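Local coordinates for dual specificity protein phosphatase 18 (Homo sapiens, PDB 2ESB) that removes phosphate from tyrosine, and less readily from threonine, in phosphorylated MAP kinase peptides, as a member of the dual-specificity protein tyrosine phosphatase family, at residues F147-I152 against V164-S169; V69-S74 against V108-A113; P85-I90 against L119-A124; P143-W148 against G172-I177. All coordinates share one frame; numbering follows the deposited sequence.

Interaction 1: F147-I152 against V164-S169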
loop_
_atom_site.group_PDB
_atom_site.type_symbol
_atom_site.label_atom_id
_atom_site.label_comp_id
_atom_site.label_asym_id
_atom_site.label_seq_id
_atom_site.Cartn_x
_atom_site.Cartn_y
_atom_site.Cartn_z
ATOM N N PHE A 147 -8.190 6.079 -6.069
ATOM C CA PHE A 147 -7.459 4.834 -5.862
ATOM C C PHE A 147 -8.466 3.696 -5.638
ATOM O O PHE A 147 -8.232 2.562 -6.045
ATOM C CB PHE A 147 -6.507 4.968 -4.662
ATOM C CG PHE A 147 -5.355 5.929 -4.892
ATOM C CD1 PHE A 147 -4.557 6.348 -3.828
ATOM C CD2 PHE A 147 -5.063 6.399 -6.173
ATOM C CE1 PHE A 147 -3.481 7.224 -4.031
ATOM C CE2 PHE A 147 -3.994 7.273 -6.395
ATOM C CZ PHE A 147 -3.199 7.688 -5.323
ATOM N N TRP A 148 -9.590 3.997 -4.997
ATOM C CA TRP A 148 -10.603 2.973 -4.785
ATOM C C TRP A 148 -11.145 2.490 -6.133
ATOM O O TRP A 148 -11.283 1.288 -6.359
ATOM C CB TRP A 148 -11.738 3.498 -3.901
ATOM C CG TRP A 148 -11.433 3.350 -2.442
ATOM C CD1 TRP A 148 -11.139 4.342 -1.556
ATOM C CD2 TRP A 148 -11.355 2.120 -1.711
ATOM N NE1 TRP A 148 -10.877 3.807 -0.314
ATOM C CE2 TRP A 148 -11.003 2.444 -0.384
ATOM C CE3 TRP A 148 -11.548 0.770 -2.054
ATOM C CZ2 TRP A 148 -10.837 1.465 0.610
ATOM C CZ3 TRP A 148 -11.381 -0.204 -1.067
ATOM C CH2 TRP A 148 -11.029 0.150 0.249
ATOM N N GLU A 149 -11.437 3.420 -7.036
ATOM C CA GLU A 149 -11.932 3.040 -8.361
ATOM C C GLU A 149 -10.888 2.161 -9.058
ATOM O O GLU A 149 -11.219 1.186 -9.740
ATOM C CB GLU A 149 -12.186 4.285 -9.220
ATOM C CG GLU A 149 -13.392 5.118 -8.822
ATOM C CD GLU A 149 -13.348 6.521 -9.419
ATOM O OE1 GLU A 149 -12.929 6.658 -10.589
ATOM O OE2 GLU A 149 -13.736 7.483 -8.721
ATOM N N GLN A 150 -9.618 2.525 -8.903
ATOM C CA GLN A 150 -8.538 1.751 -9.508
ATOM C C GLN A 150 -8.446 0.358 -8.892
ATOM O O GLN A 150 -8.228 -0.634 -9.603
ATOM C CB GLN A 150 -7.210 2.494 -9.358
ATOM C CG GLN A 150 -7.087 3.681 -10.315
ATOM C CD GLN A 150 -5.926 4.591 -9.968
ATOM O OE1 GLN A 150 -4.825 4.122 -9.708
ATOM N NE2 GLN A 150 -6.167 5.901 -9.970
ATOM N N LEU A 151 -8.621 0.284 -7.575
ATOM C CA LEU A 151 -8.564 -1.001 -6.865
ATOM C C LEU A 151 -9.750 -1.892 -7.243
ATOM O O LEU A 151 -9.611 -3.106 -7.385
ATOM C CB LEU A 151 -8.530 -0.769 -5.350
ATOM C CG LEU A 151 -7.198 -0.244 -4.802
ATOM C CD1 LEU A 151 -7.381 0.216 -3.358
ATOM C CD2 LEU A 151 -6.133 -1.334 -4.885
ATOM N N ILE A 152 -10.916 -1.287 -7.414
ATOM C CA ILE A 152 -12.105 -2.036 -7.817
ATOM C C ILE A 152 -11.889 -2.601 -9.227
ATOM O O ILE A 152 -12.222 -3.757 -9.509
ATOM C CB ILE A 152 -13.356 -1.115 -7.774
ATOM C CG1 ILE A 152 -13.754 -0.876 -6.314
ATOM C CG2 ILE A 152 -14.520 -1.739 -8.547
ATOM C CD1 ILE A 152 -14.779 0.237 -6.121
ATOM N N VAL A 164 -16.417 -4.550 -3.396
ATOM C CA VAL A 164 -16.490 -3.154 -2.965
ATOM C C VAL A 164 -17.004 -2.382 -4.195
ATOM O O VAL A 164 -16.595 -2.665 -5.322
ATOM C CB VAL A 164 -15.104 -2.612 -2.545
ATOM C CG1 VAL A 164 -15.213 -1.154 -2.133
ATOM C CG2 VAL A 164 -14.545 -3.445 -1.384
ATOM N N HIS A 165 -17.907 -1.430 -3.983
ATOM C CA HIS A 165 -18.472 -0.655 -5.089
ATOM C C HIS A 165 -18.534 0.825 -4.733
ATOM O O HIS A 165 -18.836 1.170 -3.591
ATOM C CB HIS A 165 -19.897 -1.125 -5.401
ATOM C CG HIS A 165 -20.061 -2.614 -5.400
ATOM N ND1 HIS A 165 -20.039 -3.364 -4.244
ATOM C CD2 HIS A 165 -20.212 -3.495 -6.418
ATOM C CE1 HIS A 165 -20.170 -4.643 -4.550
ATOM N NE2 HIS A 165 -20.277 -4.749 -5.863
ATOM N N MET A 166 -18.255 1.688 -5.711
ATOM C CA MET A 166 -18.312 3.132 -5.495
ATOM C C MET A 166 -19.788 3.571 -5.482
ATOM O O MET A 166 -20.579 3.124 -6.312
ATOM C CB MET A 166 -17.574 3.867 -6.622
ATOM C CG MET A 166 -16.084 3.516 -6.744
ATOM S SD MET A 166 -15.210 3.788 -5.184
ATOM C CE MET A 166 -15.123 5.596 -5.145
ATOM N N VAL A 167 -20.150 4.432 -4.538
ATOM C CA VAL A 167 -21.521 4.929 -4.438
ATOM C C VAL A 167 -21.505 6.445 -4.261
ATOM O O VAL A 167 -20.490 7.020 -3.842
ATOM C CB VAL A 167 -22.277 4.294 -3.237
ATOM C CG1 VAL A 167 -22.352 2.783 -3.401
ATOM C CG2 VAL A 167 -21.587 4.653 -1.932
ATOM N N SER A 168 -22.619 7.094 -4.596
ATOM C CA SER A 168 -22.732 8.550 -4.464
ATOM C C SER A 168 -22.872 8.920 -2.980
ATOM O O SER A 168 -23.285 8.097 -2.165
ATOM C CB SER A 168 -23.972 9.056 -5.218
ATOM O OG SER A 168 -24.074 8.482 -6.510
ATOM N N SER A 169 -22.527 10.157 -2.635
ATOM C CA SER A 169 -22.667 10.628 -1.257
ATOM C C SER A 169 -22.601 12.155 -1.248
ATOM O O SER A 169 -22.250 12.772 -2.250
ATOM C CB SER A 169 -21.560 10.053 -0.361
ATOM O OG SER A 169 -20.391 10.860 -0.384
#
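M166 bends at both outer torsions (chi2 -55°, chi3 -74°), and this folded chain lays its sulfur against W148 and I152 of the facing helix. I152 is the straighter partner: CG1 stands anti to the carbonyl carbon and chi2 is extended (168°), which carries CD1 forward to the strand. There CD1 lies 3.6 Å from M166 CG and also packs over the backbone at H165 CA. The thioether touches one helical turn further back, with M166 SD 3.7 Å from W148 CB, while M166 CG rests crosswise on the aliphatic part of E149, 3.8 Å from its CG. On the inner side V164 sends CG1 toward the six-membered ring of W148, reaching CZ3 at 4.1 Å; L127 of helix 127-137 backs both V164 and I152. An alanine in place of M166 would probably open a gap between I152 CD1 and W148 CB and loosen the strand's seat on helix 145-159. No hydrogen bond links the two segments, and I152 CG1 covers V164 O at 3.5 Å. Between these two segments the hold is apolar, and it leaves the V164 carbonyl buried without a partner.

Interaction 2: V69-S74 against V108-A113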
loop_
_atom_site.group_PDB
_atom_site.type_symbol
_atom_site.label_atom_id
_atom_site.label_comp_id
_atom_site.label_asym_id
_atom_site.label_seq_id
_atom_site.Cartn_x
_atom_site.Cartn_y
_atom_site.Cartn_z
ATOM N N VAL A 69 8.103 5.309 -6.266
ATOM C CA VAL A 69 6.976 5.287 -7.201
ATOM C C VAL A 69 6.452 6.704 -7.021
ATOM O O VAL A 69 5.684 6.979 -6.095
ATOM C CB VAL A 69 5.914 4.270 -6.757
ATOM C CG1 VAL A 69 4.746 4.247 -7.756
ATOM C CG2 VAL A 69 6.554 2.907 -6.645
ATOM N N PRO A 70 6.865 7.624 -7.909
ATOM C CA PRO A 70 6.482 9.037 -7.866
ATOM C C PRO A 70 5.049 9.409 -8.220
ATOM O O PRO A 70 4.781 9.846 -9.337
ATOM C CB PRO A 70 7.496 9.679 -8.813
ATOM C CG PRO A 70 7.580 8.652 -9.900
ATOM C CD PRO A 70 7.670 7.343 -9.119
ATOM N N VAL A 71 4.133 9.238 -7.271
ATOM C CA VAL A 71 2.741 9.614 -7.498
ATOM C C VAL A 71 2.280 10.548 -6.399
ATOM O O VAL A 71 2.713 10.441 -5.252
ATOM C CB VAL A 71 1.793 8.398 -7.529
ATOM C CG1 VAL A 71 2.165 7.472 -8.692
ATOM C CG2 VAL A 71 1.860 7.659 -6.217
ATOM N N ALA A 72 1.431 11.497 -6.772
ATOM C CA ALA A 72 0.873 12.437 -5.824
ATOM C C ALA A 72 -0.371 11.746 -5.287
ATOM O O ALA A 72 -0.887 10.815 -5.915
ATOM C CB ALA A 72 0.490 13.737 -6.538
ATOM N N ASP A 73 -0.853 12.169 -4.124
ATOM C CA ASP A 73 -2.060 11.558 -3.594
ATOM C C ASP A 73 -3.261 12.277 -4.200
ATOM O O ASP A 73 -3.918 13.088 -3.549
ATOM C CB ASP A 73 -2.116 11.641 -2.071
ATOM C CG ASP A 73 -3.404 11.047 -1.516
ATOM O OD1 ASP A 73 -3.887 10.040 -2.086
ATOM O OD2 ASP A 73 -3.928 11.575 -0.515
ATOM N N SER A 74 -3.519 11.973 -5.464
ATOM C CA SER A 74 -4.612 12.568 -6.209
ATOM C C SER A 74 -5.435 11.478 -6.864
ATOM O O SER A 74 -4.898 10.469 -7.313
ATOM C CB SER A 74 -4.058 13.503 -7.290
ATOM O OG SER A 74 -5.012 13.714 -8.314
ATOM N N VAL A 108 -1.277 6.690 4.731
ATOM C CA VAL A 108 -2.733 6.642 4.727
ATOM C C VAL A 108 -3.374 6.278 3.400
ATOM O O VAL A 108 -4.225 5.395 3.343
ATOM C CB VAL A 108 -3.320 8.013 5.177
ATOM C CG1 VAL A 108 -4.815 8.098 4.838
ATOM C CG2 VAL A 108 -3.102 8.193 6.685
ATOM N N SER A 109 -2.965 6.953 2.334
ATOM C CA SER A 109 -3.573 6.727 1.024
ATOM C C SER A 109 -2.764 5.957 -0.026
ATOM O O SER A 109 -3.159 4.863 -0.450
ATOM C CB SER A 109 -3.986 8.082 0.432
ATOM O OG SER A 109 -4.701 7.901 -0.779
ATOM N N ARG A 110 -1.649 6.537 -0.454
ATOM C CA ARG A 110 -0.799 5.932 -1.481
ATOM C C ARG A 110 -0.206 4.555 -1.161
ATOM O O ARG A 110 -0.418 3.592 -1.917
ATOM C CB ARG A 110 0.318 6.915 -1.852
ATOM C CG ARG A 110 -0.195 8.114 -2.654
ATOM C CD ARG A 110 0.870 9.188 -2.824
ATOM N NE ARG A 110 1.101 9.918 -1.575
ATOM C CZ ARG A 110 1.859 11.006 -1.482
ATOM N NH1 ARG A 110 2.460 11.491 -2.558
ATOM N NH2 ARG A 110 2.004 11.620 -0.318
ATOM N N SER A 111 0.539 4.436 -0.065
ATOM C CA SER A 111 1.118 3.132 0.262
ATOM C C SER A 111 0.013 2.113 0.575
ATOM O O SER A 111 0.120 0.934 0.223
ATOM C CB SER A 111 2.108 3.250 1.443
ATOM O OG SER A 111 1.513 3.851 2.590
ATOM N N ALA A 112 -1.061 2.568 1.210
ATOM C CA ALA A 112 -2.157 1.669 1.557
ATOM C C ALA A 112 -2.781 1.030 0.319
ATOM O O ALA A 112 -3.101 -0.158 0.322
ATOM C CB ALA A 112 -3.224 2.416 2.358
ATOM N N ALA A 113 -2.945 1.812 -0.739
ATOM C CA ALA A 113 -3.535 1.299 -1.973
ATOM C C ALA A 113 -2.673 0.206 -2.592
ATOM O O ALA A 113 -3.195 -0.807 -3.077
ATOM C CB ALA A 113 -3.737 2.438 -2.976
#
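R110 and S109, at the start of helix 110-122, each give one hydrogen bond to the loop 69-74. R110 NH1 donates to V71 O, 2.9 Å away and nearly straight at 160°; the acceptor lies in the guanidinium plane, and the bond uses a lone pair of the carbonyl. S109 OG donates to D73 OD1 at 2.6 Å, meeting it from above the carboxylate plane. D73 CG is anti to its backbone N (chi1 178°), which extends the carboxylate to the serine. N144 joins in: its ND2 donates to D73 OD1 and its N to S109 OG.

Van der Waals contact fills in around these bonds. D73 CB sits over one face of the R110 guanidinium, offset toward its rim, 3.7 Å from NE. V71 CG2 touches R110 CD at 3.9 Å, where the two side chains slide past each other in opposite directions.

R110 has partners elsewhere too: NH2 forms a salt bridge with E55, and NE one with a sulfonate oxygen of a bound buffer molecule. An alanine here would probably leave V71 O and E55 without their mate and the anion site without its guanidinium. This is the arginine of the CX5R signature loop that begins at C104, the predicted phosphocysteine nucleophile. Bonded to V71 O and, through NH2, to E55, with D73 CB over one face, the guanidinium is probably restrained with NE toward the anion, consistent with phosphate binding.

Interaction 3: P85-I90 against L119-A124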
loop_
_atom_site.group_PDB
_atom_site.type_symbol
_atom_site.label_atom_id
_atom_site.label_comp_id
_atom_site.label_asym_id
_atom_site.label_seq_id
_atom_site.Cartn_x
_atom_site.Cartn_y
_atom_site.Cartn_z
ATOM N N PRO A 85 3.397 -4.614 -10.995
ATOM C CA PRO A 85 4.845 -4.613 -10.822
ATOM C C PRO A 85 5.315 -4.497 -9.372
ATOM O O PRO A 85 6.274 -5.163 -8.984
ATOM C CB PRO A 85 5.301 -3.458 -11.712
ATOM C CG PRO A 85 4.091 -2.573 -11.792
ATOM C CD PRO A 85 2.973 -3.549 -11.920
ATOM N N ILE A 86 4.648 -3.678 -8.565
ATOM C CA ILE A 86 5.055 -3.558 -7.174
ATOM C C ILE A 86 4.626 -4.787 -6.366
ATOM O O ILE A 86 5.349 -5.219 -5.470
ATOM C CB ILE A 86 4.492 -2.289 -6.522
ATOM C CG1 ILE A 86 5.128 -1.055 -7.171
ATOM C CG2 ILE A 86 4.777 -2.310 -5.018
ATOM C CD1 ILE A 86 6.636 -0.983 -7.018
ATOM N N ALA A 87 3.457 -5.353 -6.675
ATOM C CA ALA A 87 3.003 -6.557 -5.971
ATOM C C ALA A 87 4.022 -7.686 -6.190
ATOM O O ALA A 87 4.398 -8.413 -5.258
ATOM C CB ALA A 87 1.633 -6.991 -6.487
ATOM N N ASP A 88 4.472 -7.838 -7.430
ATOM C CA ASP A 88 5.448 -8.881 -7.739
ATOM C C ASP A 88 6.784 -8.593 -7.039
ATOM O O ASP A 88 7.498 -9.514 -6.631
ATOM C CB ASP A 88 5.672 -8.973 -9.249
ATOM C CG ASP A 88 4.416 -9.388 -10.013
ATOM O OD1 ASP A 88 3.472 -9.943 -9.412
ATOM O OD2 ASP A 88 4.383 -9.165 -11.236
ATOM N N HIS A 89 7.110 -7.314 -6.880
ATOM C CA HIS A 89 8.361 -6.932 -6.229
ATOM C C HIS A 89 8.295 -7.339 -4.754
ATOM O O HIS A 89 9.230 -7.922 -4.221
ATOM C CB HIS A 89 8.576 -5.417 -6.364
ATOM C CG HIS A 89 9.964 -4.955 -6.027
ATOM N ND1 HIS A 89 10.547 -5.154 -4.793
ATOM C CD2 HIS A 89 10.856 -4.235 -6.749
ATOM C CE1 HIS A 89 11.733 -4.569 -4.766
ATOM N NE2 HIS A 89 11.944 -4.003 -5.941
ATOM N N ILE A 90 7.184 -7.032 -4.096
ATOM C CA ILE A 90 7.018 -7.390 -2.688
ATOM C C ILE A 90 7.146 -8.905 -2.526
ATOM O O ILE A 90 7.809 -9.397 -1.616
ATOM C CB ILE A 90 5.640 -6.915 -2.175
ATOM C CG1 ILE A 90 5.597 -5.381 -2.212
ATOM C CG2 ILE A 90 5.387 -7.435 -0.764
ATOM C CD1 ILE A 90 4.197 -4.811 -2.039
ATOM N N LEU A 119 -2.169 -7.641 -1.495
ATOM C CA LEU A 119 -2.921 -8.658 -0.759
ATOM C C LEU A 119 -3.894 -9.416 -1.658
ATOM O O LEU A 119 -4.041 -10.632 -1.530
ATOM C CB LEU A 119 -3.683 -8.034 0.412
ATOM C CG LEU A 119 -2.819 -7.529 1.570
ATOM C CD1 LEU A 119 -3.683 -6.833 2.615
ATOM C CD2 LEU A 119 -2.078 -8.707 2.194
ATOM N N MET A 120 -4.555 -8.712 -2.571
ATOM C CA MET A 120 -5.486 -9.390 -3.468
ATOM C C MET A 120 -4.750 -10.348 -4.391
ATOM O O MET A 120 -5.191 -11.479 -4.617
ATOM C CB MET A 120 -6.265 -8.389 -4.333
ATOM C CG MET A 120 -7.268 -7.531 -3.576
ATOM S SD MET A 120 -8.398 -6.677 -4.718
ATOM C CE MET A 120 -7.269 -5.459 -5.445
ATOM N N LYS A 121 -3.624 -9.900 -4.928
ATOM C CA LYS A 121 -2.886 -10.737 -5.855
ATOM C C LYS A 121 -2.154 -11.905 -5.226
ATOM O O LYS A 121 -2.175 -13.006 -5.771
ATOM C CB LYS A 121 -1.892 -9.901 -6.668
ATOM C CG LYS A 121 -1.207 -10.712 -7.760
ATOM C CD LYS A 121 -0.278 -9.894 -8.648
ATOM C CE LYS A 121 0.278 -10.777 -9.798
ATOM N NZ LYS A 121 1.003 -9.981 -10.857
ATOM N N TYR A 122 -1.528 -11.693 -4.074
ATOM C CA TYR A 122 -0.757 -12.775 -3.468
ATOM C C TYR A 122 -1.299 -13.484 -2.236
ATOM O O TYR A 122 -0.730 -14.489 -1.806
ATOM C CB TYR A 122 0.665 -12.281 -3.184
ATOM C CG TYR A 122 1.497 -12.211 -4.434
ATOM C CD1 TYR A 122 1.654 -11.014 -5.120
ATOM C CD2 TYR A 122 2.073 -13.366 -4.971
ATOM C CE1 TYR A 122 2.361 -10.962 -6.315
ATOM C CE2 TYR A 122 2.781 -13.323 -6.168
ATOM C CZ TYR A 122 2.917 -12.115 -6.833
ATOM O OH TYR A 122 3.589 -12.051 -8.027
ATOM N N HIS A 123 -2.373 -12.969 -1.648
ATOM C CA HIS A 123 -2.954 -13.623 -0.474
ATOM C C HIS A 123 -4.401 -14.051 -0.748
ATOM O O HIS A 123 -5.176 -14.325 0.172
ATOM C CB HIS A 123 -2.870 -12.689 0.736
ATOM C CG HIS A 123 -1.492 -12.605 1.320
ATOM N ND1 HIS A 123 -1.054 -13.445 2.322
ATOM C CD2 HIS A 123 -0.431 -11.834 0.989
ATOM C CE1 HIS A 123 0.217 -13.194 2.582
ATOM N NE2 HIS A 123 0.619 -12.220 1.786
ATOM N N ALA A 124 -4.745 -14.090 -2.031
ATOM C CA ALA A 124 -6.074 -14.493 -2.485
ATOM C C ALA A 124 -7.193 -13.874 -1.647
ATOM O O ALA A 124 -8.095 -14.573 -1.176
ATOM C CB ALA A 124 -6.175 -16.017 -2.461
#
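D88 OD1 gathers two donors from the end of helix 110-122, Y122 OH at 2.5 Å and K121 NZ at 2.9 Å. The lysine bond is a salt bridge made on the syn lone pair, the side of the other carboxylate oxygen. The tyrosine hydroxyl comes in from above the carboxylate plane, so the two donors approach this one oxygen from different directions. Carboxylate and phenol ring stand almost perpendicular, at 85°, and OD1 lies in the plane of the ring at its edge. K121 arrives with CG anti to the backbone N and every later torsion extended, a straight chain whose ammonium also pairs with D84. Two charges of opposite sign to its own would probably keep that group protonated.

Beneath the polar tips, A87 CB rests against both side chains, 4.0 Å from Y122 CE1 and 4.1 Å from K121 CD. Y122 CE1 also lies 3.4 Å from A87 O, and H91, one turn further along helix 83-95, stacks on the tyrosine ring. The arrangement joins two helices of the alpha/beta phosphatase fold: helix 83-95, which follows strand 65-68, and the C-terminal end of helix 110-122, which follows the signature loop.

Interaction 4: P143-W148 against G172-I177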
loop_
_atom_site.group_PDB
_atom_site.type_symbol
_atom_site.label_atom_id
_atom_site.label_comp_id
_atom_site.label_asym_id
_atom_site.label_seq_id
_atom_site.Cartn_x
_atom_site.Cartn_y
_atom_site.Cartn_z
ATOM N N PRO A 143 -7.461 5.124 1.377
ATOM C CA PRO A 143 -7.112 5.482 -0.002
ATOM C C PRO A 143 -8.093 6.547 -0.524
ATOM O O PRO A 143 -9.274 6.529 -0.162
ATOM C CB PRO A 143 -7.286 4.163 -0.749
ATOM C CG PRO A 143 -6.978 3.120 0.303
ATOM C CD PRO A 143 -7.709 3.677 1.507
ATOM N N ASN A 144 -7.622 7.467 -1.364
ATOM C CA ASN A 144 -8.533 8.474 -1.901
ATOM C C ASN A 144 -9.482 7.754 -2.849
ATOM O O ASN A 144 -9.194 6.632 -3.283
ATOM C CB ASN A 144 -7.775 9.623 -2.603
ATOM C CG ASN A 144 -7.111 9.207 -3.915
ATOM O OD1 ASN A 144 -7.764 8.709 -4.836
ATOM N ND2 ASN A 144 -5.801 9.442 -4.010
ATOM N N SER A 145 -10.622 8.373 -3.156
ATOM C CA SER A 145 -11.617 7.750 -4.023
ATOM C C SER A 145 -11.140 7.288 -5.398
ATOM O O SER A 145 -11.655 6.302 -5.940
ATOM C CB SER A 145 -12.839 8.676 -4.170
ATOM O OG SER A 145 -13.566 8.711 -2.949
ATOM N N GLY A 146 -10.180 7.990 -5.980
ATOM C CA GLY A 146 -9.678 7.572 -7.280
ATOM C C GLY A 146 -8.933 6.245 -7.156
ATOM O O GLY A 146 -9.015 5.380 -8.030
ATOM N N PHE A 147 -8.190 6.079 -6.069
ATOM C CA PHE A 147 -7.459 4.834 -5.862
ATOM C C PHE A 147 -8.466 3.696 -5.638
ATOM O O PHE A 147 -8.232 2.562 -6.045
ATOM C CB PHE A 147 -6.507 4.968 -4.662
ATOM C CG PHE A 147 -5.355 5.929 -4.892
ATOM C CD1 PHE A 147 -4.557 6.348 -3.828
ATOM C CD2 PHE A 147 -5.063 6.399 -6.173
ATOM C CE1 PHE A 147 -3.481 7.224 -4.031
ATOM C CE2 PHE A 147 -3.994 7.273 -6.395
ATOM C CZ PHE A 147 -3.199 7.688 -5.323
ATOM N N TRP A 148 -9.590 3.997 -4.997
ATOM C CA TRP A 148 -10.603 2.973 -4.785
ATOM C C TRP A 148 -11.145 2.490 -6.133
ATOM O O TRP A 148 -11.283 1.288 -6.359
ATOM C CB TRP A 148 -11.738 3.498 -3.901
ATOM C CG TRP A 148 -11.433 3.350 -2.442
ATOM C CD1 TRP A 148 -11.139 4.342 -1.556
ATOM C CD2 TRP A 148 -11.355 2.120 -1.711
ATOM N NE1 TRP A 148 -10.877 3.807 -0.314
ATOM C CE2 TRP A 148 -11.003 2.444 -0.384
ATOM C CE3 TRP A 148 -11.548 0.770 -2.054
ATOM C CZ2 TRP A 148 -10.837 1.465 0.610
ATOM C CZ3 TRP A 148 -11.381 -0.204 -1.067
ATOM C CH2 TRP A 148 -11.029 0.150 0.249
ATOM N N GLY A 172 -19.371 13.176 -2.363
ATOM C CA GLY A 172 -18.930 12.678 -3.654
ATOM C C GLY A 172 -18.800 11.162 -3.617
ATOM O O GLY A 172 -19.160 10.529 -2.620
ATOM N N MET A 173 -18.286 10.580 -4.696
ATOM C CA MET A 173 -18.117 9.131 -4.789
ATOM C C MET A 173 -17.221 8.565 -3.697
ATOM O O MET A 173 -16.157 9.105 -3.403
ATOM C CB MET A 173 -17.526 8.758 -6.147
ATOM C CG MET A 173 -18.370 9.186 -7.328
ATOM S SD MET A 173 -19.875 8.234 -7.440
ATOM C CE MET A 173 -19.374 6.974 -8.570
ATOM N N ILE A 174 -17.657 7.469 -3.100
ATOM C CA ILE A 174 -16.884 6.809 -2.057
ATOM C C ILE A 174 -17.163 5.325 -2.178
ATOM O O ILE A 174 -18.158 4.930 -2.781
ATOM C CB ILE A 174 -17.335 7.245 -0.644
ATOM C CG1 ILE A 174 -18.811 6.871 -0.443
ATOM C CG2 ILE A 174 -17.120 8.743 -0.462
ATOM C CD1 ILE A 174 -19.388 7.272 0.882
ATOM N N PRO A 175 -16.278 4.481 -1.629
ATOM C CA PRO A 175 -16.495 3.029 -1.691
ATOM C C PRO A 175 -17.673 2.807 -0.755
ATOM O O PRO A 175 -17.804 3.543 0.232
ATOM C CB PRO A 175 -15.216 2.433 -1.091
ATOM C CG PRO A 175 -14.260 3.569 -0.983
ATOM C CD PRO A 175 -15.059 4.823 -0.885
ATOM N N ASP A 176 -18.528 1.822 -1.033
ATOM C CA ASP A 176 -19.670 1.612 -0.148
ATOM C C ASP A 176 -19.226 1.353 1.294
ATOM O O ASP A 176 -19.950 1.676 2.242
ATOM C CB ASP A 176 -20.590 0.485 -0.660
ATOM C CG ASP A 176 -19.833 -0.739 -1.146
ATOM O OD1 ASP A 176 -18.688 -0.970 -0.718
ATOM O OD2 ASP A 176 -20.406 -1.489 -1.961
ATOM N N ILE A 177 -18.024 0.802 1.449
ATOM C CA ILE A 177 -17.430 0.523 2.758
ATOM C C ILE A 177 -17.491 1.745 3.669
ATOM O O ILE A 177 -17.525 1.617 4.892
ATOM C CB ILE A 177 -15.929 0.159 2.621
ATOM C CG1 ILE A 177 -15.765 -1.166 1.886
ATOM C CG2 ILE A 177 -15.279 0.089 3.989
ATOM C CD1 ILE A 177 -14.310 -1.547 1.670
#
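P175 CG is modelled over one face of the W148 indole, a CH-pi contact drawn closer than carbons can sit, so its exact placement is doubtful. P175 belongs to strand 174-175, the second strand of a small antiparallel beta-hairpin that leans on the start of helix 145-159, and proline and indole cross at about a right angle. The proline lies on that side of the indole, but the spacing carries no weight. Further along the indole, I177 CD1 reaches CH2 of the six-membered ring at 4.0 Å. The pyrrole nitrogen W148 NE1 is engaged by Y178 OH, whose ring meets the indole at a steep angle, and this bond probably helps set the rotation of the indole.

The polar tie lies one turn earlier. S145 OG stands anti to its carbonyl carbon (chi1 -71°) and donates to M173 O at 2.7 Å, tilted out of the carbonyl plane. S145 is the first helical residue, so the hydroxyl binds the hairpin at the very start of the helix. The residue before it, N144, caps that helix: its OD1 accepts from F147 N at 2.9 Å and, weakly, from G146 N. ND2, at the other end of the same amide, also meets the side chain of F147, lying 3.1 Å above the plane of its ring, over the centre.

Interactions 1 and 4 are two halves of one junction: both start from helix 145-159 and meet neighbouring strands of the same hairpin, 166-167 and 174-175, with W148 shared between them. They are partly buried and mostly apolar, interaction 4 adding one serine bond. Interaction 2 is the buried one, near the chain's centre and beside the predicted catalytic cysteine, and is built on polar bonds to a loop. Interaction 3 uses the same helix 110-122 at its far end, partly buried, with a charged cluster over a small apolar patch. N144 bridges interactions 2 and 4, while F147 packs against D73 and S109.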